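Local atomic coordinates of oligopeptide ABC transporter, periplasmic oligopeptide-binding protein, putative (Thermotoga maritima MSB8, PDB entry 5IPW), a protein that probably binds oligopeptides in the periplasm, as a family 5 extracellular solute-binding protein, for uptake by an ABC transporter. Residues Trp102-Asn107 with Leu177-Val182; Asp138-Asp143 with Asp151-Gly156; Gln499-Pro504 with Asp557-Ile562. All blocks are in the same frame, centred on the assembly; numbering follows the deposited sequence.

Overall arrangement
The three contacts lie close together in space, with contact 1 touching both of the others. Contact 2 (138-143 with 151-156) is nested along the sequence inside the loop closed by contact 1 (102-107 with 177-182), and their centres lie about 17 Å apart; K181 CE packs 3.6 Å from D151 OD2. Contact 3 (499-504 with 557-562) follows later in the chain, its centre about 15 Å from that of contact 1, and meets it where L180 CD2 packs 3.5 Å from L501 CB. Contacts 2 and 3 do not touch: about 22 Å separates their centres, about 6 Å their nearest atoms. All three are packing contacts of the protein scaffold.

Contact 1 of 3, residues Trp102-Asn107 with Leu177-Val182; sequences WEVLEN and LFLLKV
V104 and L179 bring the two backbones nearest to each other, with 9.0 Å between their CA atoms, and no hydrogen bond bridges that distance. Residues 102-105 form the extended end of strand 94-105, whereas 177-182 coil with helical backbone angles in the loop after strand 166-171. That coil is held by its own bonds, from L180 N to L177 O (2.9 Å) and from K181 N to F178 O (2.8 Å). Across the gap, L179 is the one residue of its segment to make contact, and its two methyl branches divide the work. With chi2 at -179° the leucine is extended, and CD1 meets V104 CG2 tip to tip at 4.2 Å. In V104, CG1 is anti to the backbone N (chi1 -169°), and CG2, beside the N, is the methyl facing L179. The second branch, L179 CD2, comes obliquely to the indole of W102, 4.3 Å from CD1 of the ring. L94 on the same strand touches both W102 and L179, while Y111 of the neighbouring strand 110-115 packs on V104. F178, turned to other partners, meets the rings of F171 and F187 edge to face. Only 96 Å² is buried between the segments, all through carbon contacts, so the loop is seated against the sheet probably through dispersion and partial exclusion of water, without a directional bond to set its register.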
loop_
_atom_site.group_PDB
_atom_site.type_symbol
_atom_site.label_atom_id
_atom_site.label_comp_id
_atom_site.label_asym_id
_atom_site.label_seq_id
_atom_site.Cartn_x
_atom_site.Cartn_y
_atom_site.Cartn_z
ATOM N N TRP A 102 -13.216 15.986 9.419
ATOM C CA TRP A 102 -14.181 15.462 8.476
ATOM C C TRP A 102 -15.331 14.821 9.224
ATOM O O TRP A 102 -15.321 14.719 10.449
ATOM C CB TRP A 102 -13.523 14.484 7.497
ATOM C CG TRP A 102 -12.676 13.436 8.149
ATOM C CD1 TRP A 102 -13.016 12.141 8.392
ATOM C CD2 TRP A 102 -11.338 13.598 8.626
ATOM N NE1 TRP A 102 -11.976 11.486 8.997
ATOM C CE2 TRP A 102 -10.932 12.357 9.154
ATOM C CE3 TRP A 102 -10.444 14.673 8.662
ATOM C CZ2 TRP A 102 -9.672 12.161 9.713
ATOM C CZ3 TRP A 102 -9.195 14.481 9.223
ATOM C CH2 TRP A 102 -8.819 13.235 9.740
ATOM N N GLU A 103 -16.327 14.396 8.462
ATOM C CA GLU A 103 -17.619 14.068 9.010
ATOM C C GLU A 103 -18.249 13.031 8.102
ATOM O O GLU A 103 -18.319 13.234 6.892
ATOM C CB GLU A 103 -18.454 15.341 9.035
ATOM C CG GLU A 103 -19.272 15.536 10.289
ATOM C CD GLU A 103 -19.958 16.887 10.312
ATOM O OE1 GLU A 103 -19.422 17.849 9.718
ATOM O OE2 GLU A 103 -21.042 16.983 10.926
ATOM N N VAL A 104 -18.672 11.913 8.683
ATOM C CA VAL A 104 -19.338 10.851 7.933
ATOM C C VAL A 104 -20.813 10.841 8.319
ATOM O O VAL A 104 -21.143 10.598 9.484
ATOM C CB VAL A 104 -18.736 9.471 8.246
ATOM C CG1 VAL A 104 -19.252 8.439 7.253
ATOM C CG2 VAL A 104 -17.215 9.529 8.227
ATOM N N LEU A 105 -21.692 11.101 7.350
ATOM C CA LEU A 105 -23.126 11.239 7.623
ATOM C C LEU A 105 -23.973 10.315 6.757
ATOM O O LEU A 105 -23.471 9.697 5.815
ATOM C CB LEU A 105 -23.574 12.692 7.425
ATOM C CG LEU A 105 -22.809 13.763 8.203
ATOM C CD1 LEU A 105 -23.302 15.152 7.829
ATOM C CD2 LEU A 105 -22.932 13.544 9.704
ATOM N N GLU A 106 -25.262 10.231 7.101
ATOM C CA GLU A 106 -26.234 9.392 6.391
ATOM C C GLU A 106 -25.691 7.981 6.189
ATOM O O GLU A 106 -25.728 7.435 5.086
ATOM C CB GLU A 106 -26.629 10.033 5.052
ATOM C CG GLU A 106 -27.427 11.327 5.198
ATOM C CD GLU A 106 -27.692 12.030 3.871
ATOM O OE1 GLU A 106 -27.872 11.346 2.834
ATOM O OE2 GLU A 106 -27.722 13.280 3.870
ATOM N N ASN A 107 -25.175 7.412 7.275
ATOM C CA ASN A 107 -24.543 6.099 7.256
ATOM C C ASN A 107 -23.619 5.903 6.049
ATOM O O ASN A 107 -23.874 5.070 5.183
ATOM C CB ASN A 107 -25.611 4.996 7.310
ATOM C CG ASN A 107 -25.013 3.608 7.509
ATOM O OD1 ASN A 107 -24.063 3.433 8.278
ATOM N ND2 ASN A 107 -25.564 2.616 6.811
ATOM N N LEU A 177 -16.144 2.276 2.493
ATOM C CA LEU A 177 -14.794 2.084 1.973
ATOM C C LEU A 177 -14.117 3.374 1.537
ATOM O O LEU A 177 -12.898 3.418 1.418
ATOM C CB LEU A 177 -14.812 1.118 0.783
ATOM C CG LEU A 177 -15.188 -0.339 1.066
ATOM C CD1 LEU A 177 -15.114 -1.158 -0.221
ATOM C CD2 LEU A 177 -14.304 -0.947 2.155
ATOM N N PHE A 178 -14.903 4.415 1.282
ATOM C CA PHE A 178 -14.362 5.672 0.784
ATOM C C PHE A 178 -13.286 6.253 1.690
ATOM O O PHE A 178 -12.317 6.829 1.202
ATOM C CB PHE A 178 -15.474 6.699 0.603
ATOM C CG PHE A 178 -14.982 8.034 0.121
ATOM C CD1 PHE A 178 -14.398 8.156 -1.130
ATOM C CD2 PHE A 178 -15.093 9.166 0.925
ATOM C CE1 PHE A 178 -13.940 9.379 -1.579
ATOM C CE2 PHE A 178 -14.638 10.392 0.482
ATOM C CZ PHE A 178 -14.063 10.500 -0.774
ATOM N N LEU A 179 -13.450 6.108 3.000
ATOM C CA LEU A 179 -12.452 6.608 3.940
ATOM C C LEU A 179 -11.067 6.034 3.673
ATOM O O LEU A 179 -10.071 6.707 3.912
ATOM C CB LEU A 179 -12.852 6.308 5.385
ATOM C CG LEU A 179 -13.975 7.156 5.977
ATOM C CD1 LEU A 179 -14.211 6.719 7.414
ATOM C CD2 LEU A 179 -13.675 8.648 5.922
ATOM N N LEU A 180 -11.006 4.800 3.187
ATOM C CA LEU A 180 -9.731 4.163 2.851
ATOM C C LEU A 180 -9.162 4.616 1.507
ATOM O O LEU A 180 -8.011 4.328 1.194
ATOM C CB LEU A 180 -9.871 2.641 2.869
ATOM C CG LEU A 180 -9.815 1.991 4.252
ATOM C CD1 LEU A 180 -10.770 2.620 5.260
ATOM C CD2 LEU A 180 -10.104 0.510 4.092
ATOM N N LYS A 181 -9.967 5.312 0.717
ATOM C CA LYS A 181 -9.526 5.836 -0.567
ATOM C C LYS A 181 -8.795 7.154 -0.387
ATOM O O LYS A 181 -7.842 7.443 -1.108
ATOM C CB LYS A 181 -10.727 6.057 -1.485
ATOM C CG LYS A 181 -11.544 4.806 -1.757
ATOM C CD LYS A 181 -11.084 4.097 -3.018
ATOM C CE LYS A 181 -11.687 2.707 -3.124
ATOM N NZ LYS A 181 -11.059 1.766 -2.155
ATOM N N VAL A 182 -9.235 7.940 0.589
ATOM C CA VAL A 182 -8.751 9.310 0.766
ATOM C C VAL A 182 -7.248 9.435 1.055
ATOM O O VAL A 182 -6.599 10.313 0.492
ATOM C CB VAL A 182 -9.568 10.046 1.850
ATOM C CG1 VAL A 182 -8.987 11.419 2.141
ATOM C CG2 VAL A 182 -11.012 10.188 1.397
#

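Contact 2 of 3, residues Asp138-Asp143 with Asp151-Gly156; sequences DIVGND and DWYNIG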
loop_
_atom_site.group_PDB
_atom_site.type_symbol
_atom_site.label_atom_id
_atom_site.label_comp_id
_atom_site.label_asym_id
_atom_site.label_seq_id
_atom_site.Cartn_x
_atom_site.Cartn_y
_atom_site.Cartn_z
ATOM N N ASP A 138 -14.439 17.940 -13.530
ATOM C CA ASP A 138 -13.888 18.362 -14.813
ATOM C C ASP A 138 -12.568 17.686 -15.198
ATOM O O ASP A 138 -12.062 17.921 -16.299
ATOM C CB ASP A 138 -13.710 19.880 -14.813
ATOM C CG ASP A 138 -15.019 20.617 -14.608
ATOM O OD1 ASP A 138 -16.029 20.207 -15.213
ATOM O OD2 ASP A 138 -15.043 21.606 -13.848
ATOM N N ILE A 139 -12.006 16.866 -14.310
ATOM C CA ILE A 139 -10.827 16.068 -14.652
ATOM C C ILE A 139 -11.164 14.589 -14.544
ATOM O O ILE A 139 -11.165 13.877 -15.550
ATOM C CB ILE A 139 -9.590 16.421 -13.790
ATOM C CG1 ILE A 139 -9.280 17.922 -13.927
ATOM C CG2 ILE A 139 -8.390 15.578 -14.208
ATOM C CD1 ILE A 139 -7.975 18.382 -13.315
ATOM N N VAL A 140 -11.465 14.132 -13.335
ATOM C CA VAL A 140 -11.796 12.729 -13.128
ATOM C C VAL A 140 -13.065 12.412 -13.917
ATOM O O VAL A 140 -13.092 11.454 -14.690
ATOM C CB VAL A 140 -11.987 12.387 -11.635
ATOM C CG1 VAL A 140 -12.369 10.924 -11.457
ATOM C CG2 VAL A 140 -10.718 12.684 -10.847
ATOM N N GLY A 141 -14.091 13.249 -13.751
ATOM C CA GLY A 141 -15.388 13.049 -14.410
ATOM C C GLY A 141 -15.492 13.546 -15.842
ATOM O O GLY A 141 -16.598 13.713 -16.358
ATOM N N ASN A 142 -14.347 13.783 -16.480
ATOM C CA ASN A 142 -14.287 14.205 -17.872
ATOM C C ASN A 142 -13.780 13.071 -18.761
ATOM O O ASN A 142 -12.624 12.647 -18.647
ATOM C CB ASN A 142 -13.367 15.413 -18.003
ATOM C CG ASN A 142 -13.228 15.887 -19.435
ATOM O OD1 ASN A 142 -12.575 15.241 -20.254
ATOM N ND2 ASN A 142 -13.826 17.031 -19.740
ATOM N N ASP A 143 -14.638 12.616 -19.673
ATOM C CA ASP A 143 -14.380 11.401 -20.464
ATOM C C ASP A 143 -13.174 11.513 -21.398
ATOM O O ASP A 143 -12.493 10.525 -21.640
ATOM C CB ASP A 143 -15.628 11.011 -21.264
ATOM C CG ASP A 143 -16.872 10.861 -20.386
ATOM O OD1 ASP A 143 -16.758 10.915 -19.138
ATOM O OD2 ASP A 143 -17.971 10.695 -20.954
ATOM N N ASP A 151 -12.697 3.421 -9.304
ATOM C CA ASP A 151 -13.649 2.693 -8.458
ATOM C C ASP A 151 -14.700 3.591 -7.783
ATOM O O ASP A 151 -15.906 3.415 -7.993
ATOM C CB ASP A 151 -12.890 1.848 -7.401
ATOM C CG ASP A 151 -11.561 2.496 -6.930
ATOM O OD1 ASP A 151 -11.404 3.734 -7.006
ATOM O OD2 ASP A 151 -10.662 1.756 -6.478
ATOM N N TRP A 152 -14.232 4.554 -6.993
ATOM C CA TRP A 152 -15.114 5.443 -6.227
ATOM C C TRP A 152 -16.001 6.330 -7.098
ATOM O O TRP A 152 -17.107 6.671 -6.690
ATOM C CB TRP A 152 -14.306 6.318 -5.249
ATOM C CG TRP A 152 -13.328 7.242 -5.916
ATOM C CD1 TRP A 152 -12.028 6.974 -6.218
ATOM C CD2 TRP A 152 -13.578 8.572 -6.368
ATOM N NE1 TRP A 152 -11.453 8.052 -6.829
ATOM C CE2 TRP A 152 -12.384 9.049 -6.938
ATOM C CE3 TRP A 152 -14.697 9.404 -6.353
ATOM C CZ2 TRP A 152 -12.274 10.322 -7.484
ATOM C CZ3 TRP A 152 -14.586 10.673 -6.895
ATOM C CH2 TRP A 152 -13.385 11.117 -7.453
ATOM N N TYR A 153 -15.529 6.718 -8.281
ATOM C CA TYR A 153 -16.343 7.549 -9.175
ATOM C C TYR A 153 -17.442 6.750 -9.883
ATOM O O TYR A 153 -18.482 7.311 -10.225
ATOM C CB TYR A 153 -15.480 8.268 -10.213
ATOM C CG TYR A 153 -16.232 9.313 -11.025
ATOM C CD1 TYR A 153 -16.342 10.633 -10.582
ATOM C CD2 TYR A 153 -16.835 8.982 -12.235
ATOM C CE1 TYR A 153 -17.026 11.589 -11.326
ATOM C CE2 TYR A 153 -17.518 9.929 -12.988
ATOM C CZ TYR A 153 -17.612 11.230 -12.531
ATOM O OH TYR A 153 -18.288 12.171 -13.277
ATOM N N ASN A 154 -17.209 5.456 -10.108
ATOM C CA ASN A 154 -18.203 4.589 -10.755
ATOM C C ASN A 154 -19.382 4.286 -9.842
ATOM O O ASN A 154 -20.498 4.070 -10.316
ATOM C CB ASN A 154 -17.559 3.302 -11.273
ATOM C CG ASN A 154 -16.791 3.520 -12.567
ATOM O OD1 ASN A 154 -17.171 4.352 -13.393
ATOM N ND2 ASN A 154 -15.705 2.772 -12.751
ATOM N N ILE A 155 -19.143 4.275 -8.536
ATOM C CA ILE A 155 -20.237 4.437 -7.594
ATOM C C ILE A 155 -20.681 5.875 -7.834
ATOM O O ILE A 155 -19.839 6.767 -7.917
ATOM C CB ILE A 155 -19.793 4.251 -6.131
ATOM C CG1 ILE A 155 -19.184 2.856 -5.942
ATOM C CG2 ILE A 155 -20.973 4.471 -5.187
ATOM C CD1 ILE A 155 -18.889 2.485 -4.505
ATOM N N GLY A 156 -21.979 6.110 -7.972
ATOM C CA GLY A 156 -22.462 7.467 -8.237
ATOM C C GLY A 156 -22.027 8.435 -7.149
ATOM O O GLY A 156 -22.163 8.134 -5.960
#
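V140 CG1 is the methyl that meets both aromatic side chains of helix 151-154, lying 4.0 Å from W152 CZ2 and 4.1 Å from Y153 CD1, oblique to each ring. W152 comes to this methyl from the opposite direction, its CG between the backbone N and the carbonyl carbon (chi1 62°), and one face of its indole lies against Y153 CB. Y153 instead slides past V140: with CG anti to the backbone N (chi1 -171°), its ring runs on to G141, where CZ lies 3.4 Å and OH 3.2 Å from the glycine CA. G141 is the first residue beyond helix 129-140, and the phenol rests on its backbone. At the start of helix 151-154, D151 OD1 accepts a hydrogen bond from W152 N (2.9 Å). An alanine in place of Y153 would probably open a gap beside G141 and take from V140 CG1 one of its two aromatic neighbours across the contact. F187 also meets the W152 ring, and P150 touches V140. No hydrogen bond, from the tyrosine hydroxyl or any other group, crosses between the segments, so two short-linked helix ends are joined by packing, most of it carried by V140 and Y153.

Contact 3 of 3, residues Gln499-Pro504 with Asp557-Ile562; sequences QPLSSP and DLYYQI
L501 and I562 pack closely at one end of this buried contact, P504 and Y559 at the other. L501 CD2 lies 3.5 Å from I562 CG2, with CD1 of the same leucine at 4.0 Å, and the two side chains cross at about a right angle. With CG1 of I562 beside the backbone N (chi1 -69°), CG2 lies anti to that N and faces L501. At the other end the proline ring is laid obliquely against the tyrosine, P504 CB and CG each 3.6 Å from Y559 CE1. Between these close points the packing is looser: L501 CD2 stands 4.3 Å from Y559 CE1. S502 points away from the helix and is only partly exposed, whereas Q561 on the helix is exposed to solvent and takes no part. The loop is braced by its own bond, L501 N to Q499 OE1 (3.3 Å), made in the carbonyl plane on a lone pair, while Q499 NE2 reaches G91 O. The contact thus packs the loop between strand 489-494 and helix 523-534 against helix 550-564, whose I562 also packs on L574 and M575 of helix 568-584 and whose Y559 ring meets F508.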
loop_
_atom_site.group_PDB
_atom_site.type_symbol
_atom_site.label_atom_id
_atom_site.label_comp_id
_atom_site.label_asym_id
_atom_site.label_seq_id
_atom_site.Cartn_x
_atom_site.Cartn_y
_atom_site.Cartn_z
ATOM N N GLN A 499 -2.680 -3.425 4.800
ATOM C CA GLN A 499 -4.008 -2.875 4.597
ATOM C C GLN A 499 -4.697 -3.691 3.507
ATOM O O GLN A 499 -4.634 -3.344 2.325
ATOM C CB GLN A 499 -3.929 -1.397 4.220
ATOM C CG GLN A 499 -5.286 -0.739 4.032
ATOM C CD GLN A 499 -6.230 -1.038 5.173
ATOM O OE1 GLN A 499 -6.983 -2.006 5.127
ATOM N NE2 GLN A 499 -6.168 -0.232 6.220
ATOM N N PRO A 500 -5.353 -4.793 3.905
ATOM C CA PRO A 500 -5.983 -5.698 2.948
ATOM C C PRO A 500 -7.155 -5.085 2.207
ATOM O O PRO A 500 -7.377 -5.432 1.063
ATOM C CB PRO A 500 -6.502 -6.847 3.824
ATOM C CG PRO A 500 -5.881 -6.657 5.158
ATOM C CD PRO A 500 -5.652 -5.193 5.288
ATOM N N LEU A 501 -7.881 -4.173 2.850
ATOM C CA LEU A 501 -9.167 -3.691 2.332
ATOM C C LEU A 501 -9.123 -2.908 1.013
ATOM O O LEU A 501 -10.158 -2.719 0.377
ATOM C CB LEU A 501 -9.883 -2.880 3.409
ATOM C CG LEU A 501 -10.366 -3.739 4.582
ATOM C CD1 LEU A 501 -10.587 -2.900 5.833
ATOM C CD2 LEU A 501 -11.638 -4.493 4.214
ATOM N N SER A 502 -7.941 -2.460 0.606
ATOM C CA SER A 502 -7.746 -1.897 -0.732
ATOM C C SER A 502 -7.546 -2.990 -1.792
ATOM O O SER A 502 -7.645 -2.719 -2.990
ATOM C CB SER A 502 -6.534 -0.965 -0.735
ATOM O OG SER A 502 -5.343 -1.679 -0.436
ATOM N N SER A 503 -7.225 -4.205 -1.336
ATOM C CA SER A 503 -7.066 -5.387 -2.196
ATOM C C SER A 503 -7.557 -6.616 -1.427
ATOM O O SER A 503 -6.775 -7.504 -1.079
ATOM C CB SER A 503 -5.597 -5.565 -2.585
ATOM O OG SER A 503 -5.136 -4.472 -3.366
ATOM N N PRO A 504 -8.865 -6.664 -1.145
ATOM C CA PRO A 504 -9.408 -7.615 -0.186
ATOM C C PRO A 504 -9.587 -9.059 -0.660
ATOM O O PRO A 504 -10.111 -9.873 0.101
ATOM C CB PRO A 504 -10.779 -7.015 0.134
ATOM C CG PRO A 504 -11.170 -6.315 -1.113
ATOM C CD PRO A 504 -9.895 -5.728 -1.629
ATOM N N ASP A 557 -19.978 -12.364 4.272
ATOM C CA ASP A 557 -20.845 -11.510 5.089
ATOM C C ASP A 557 -20.050 -10.435 5.819
ATOM O O ASP A 557 -20.452 -9.265 5.852
ATOM C CB ASP A 557 -21.620 -12.349 6.110
ATOM C CG ASP A 557 -22.704 -13.194 5.471
ATOM O OD1 ASP A 557 -23.481 -12.651 4.657
ATOM O OD2 ASP A 557 -22.779 -14.399 5.792
ATOM N N LEU A 558 -18.923 -10.848 6.393
ATOM C CA LEU A 558 -18.009 -9.930 7.060
ATOM C C LEU A 558 -17.555 -8.818 6.124
ATOM O O LEU A 558 -17.617 -7.640 6.484
ATOM C CB LEU A 558 -16.787 -10.678 7.608
ATOM C CG LEU A 558 -17.013 -11.649 8.775
ATOM C CD1 LEU A 558 -15.683 -12.214 9.248
ATOM C CD2 LEU A 558 -17.736 -10.980 9.935
ATOM N N TYR A 559 -17.109 -9.184 4.923
ATOM C CA TYR A 559 -16.621 -8.181 3.981
ATOM C C TYR A 559 -17.684 -7.146 3.651
ATOM O O TYR A 559 -17.407 -5.949 3.647
ATOM C CB TYR A 559 -16.124 -8.792 2.671
ATOM C CG TYR A 559 -15.697 -7.707 1.715
ATOM C CD1 TYR A 559 -14.482 -7.049 1.885
ATOM C CD2 TYR A 559 -16.535 -7.289 0.688
ATOM C CE1 TYR A 559 -14.101 -6.027 1.038
ATOM C CE2 TYR A 559 -16.161 -6.269 -0.162
ATOM C CZ TYR A 559 -14.945 -5.641 0.018
ATOM O OH TYR A 559 -14.572 -4.627 -0.828
ATOM N N TYR A 560 -18.896 -7.606 3.361
ATOM C CA TYR A 560 -19.958 -6.692 2.941
ATOM C C TYR A 560 -20.491 -5.832 4.083
ATOM O O TYR A 560 -21.083 -4.774 3.852
ATOM C CB TYR A 560 -21.063 -7.446 2.198
ATOM C CG TYR A 560 -20.671 -7.660 0.758
ATOM C CD1 TYR A 560 -19.936 -8.778 0.371
ATOM C CD2 TYR A 560 -20.975 -6.709 -0.205
ATOM C CE1 TYR A 560 -19.548 -8.956 -0.947
ATOM C CE2 TYR A 560 -20.593 -6.878 -1.523
ATOM C CZ TYR A 560 -19.882 -7.999 -1.889
ATOM O OH TYR A 560 -19.508 -8.152 -3.200
ATOM N N GLN A 561 -20.253 -6.279 5.311
ATOM C CA GLN A 561 -20.446 -5.432 6.479
ATOM C C GLN A 561 -19.371 -4.363 6.505
ATOM O O GLN A 561 -19.674 -3.175 6.617
ATOM C CB GLN A 561 -20.394 -6.244 7.774
ATOM C CG GLN A 561 -21.699 -6.940 8.116
ATOM C CD GLN A 561 -21.658 -7.585 9.486
ATOM O OE1 GLN A 561 -21.132 -8.690 9.648
ATOM N NE2 GLN A 561 -22.211 -6.897 10.485
ATOM N N ILE A 562 -18.120 -4.792 6.385
ATOM C CA ILE A 562 -16.991 -3.869 6.409
ATOM C C ILE A 562 -17.145 -2.800 5.331
ATOM O O ILE A 562 -16.852 -1.629 5.562
ATOM C CB ILE A 562 -15.650 -4.608 6.230
ATOM C CG1 ILE A 562 -15.351 -5.466 7.465
ATOM C CG2 ILE A 562 -14.520 -3.609 6.015
ATOM C CD1 ILE A 562 -14.152 -6.380 7.321
#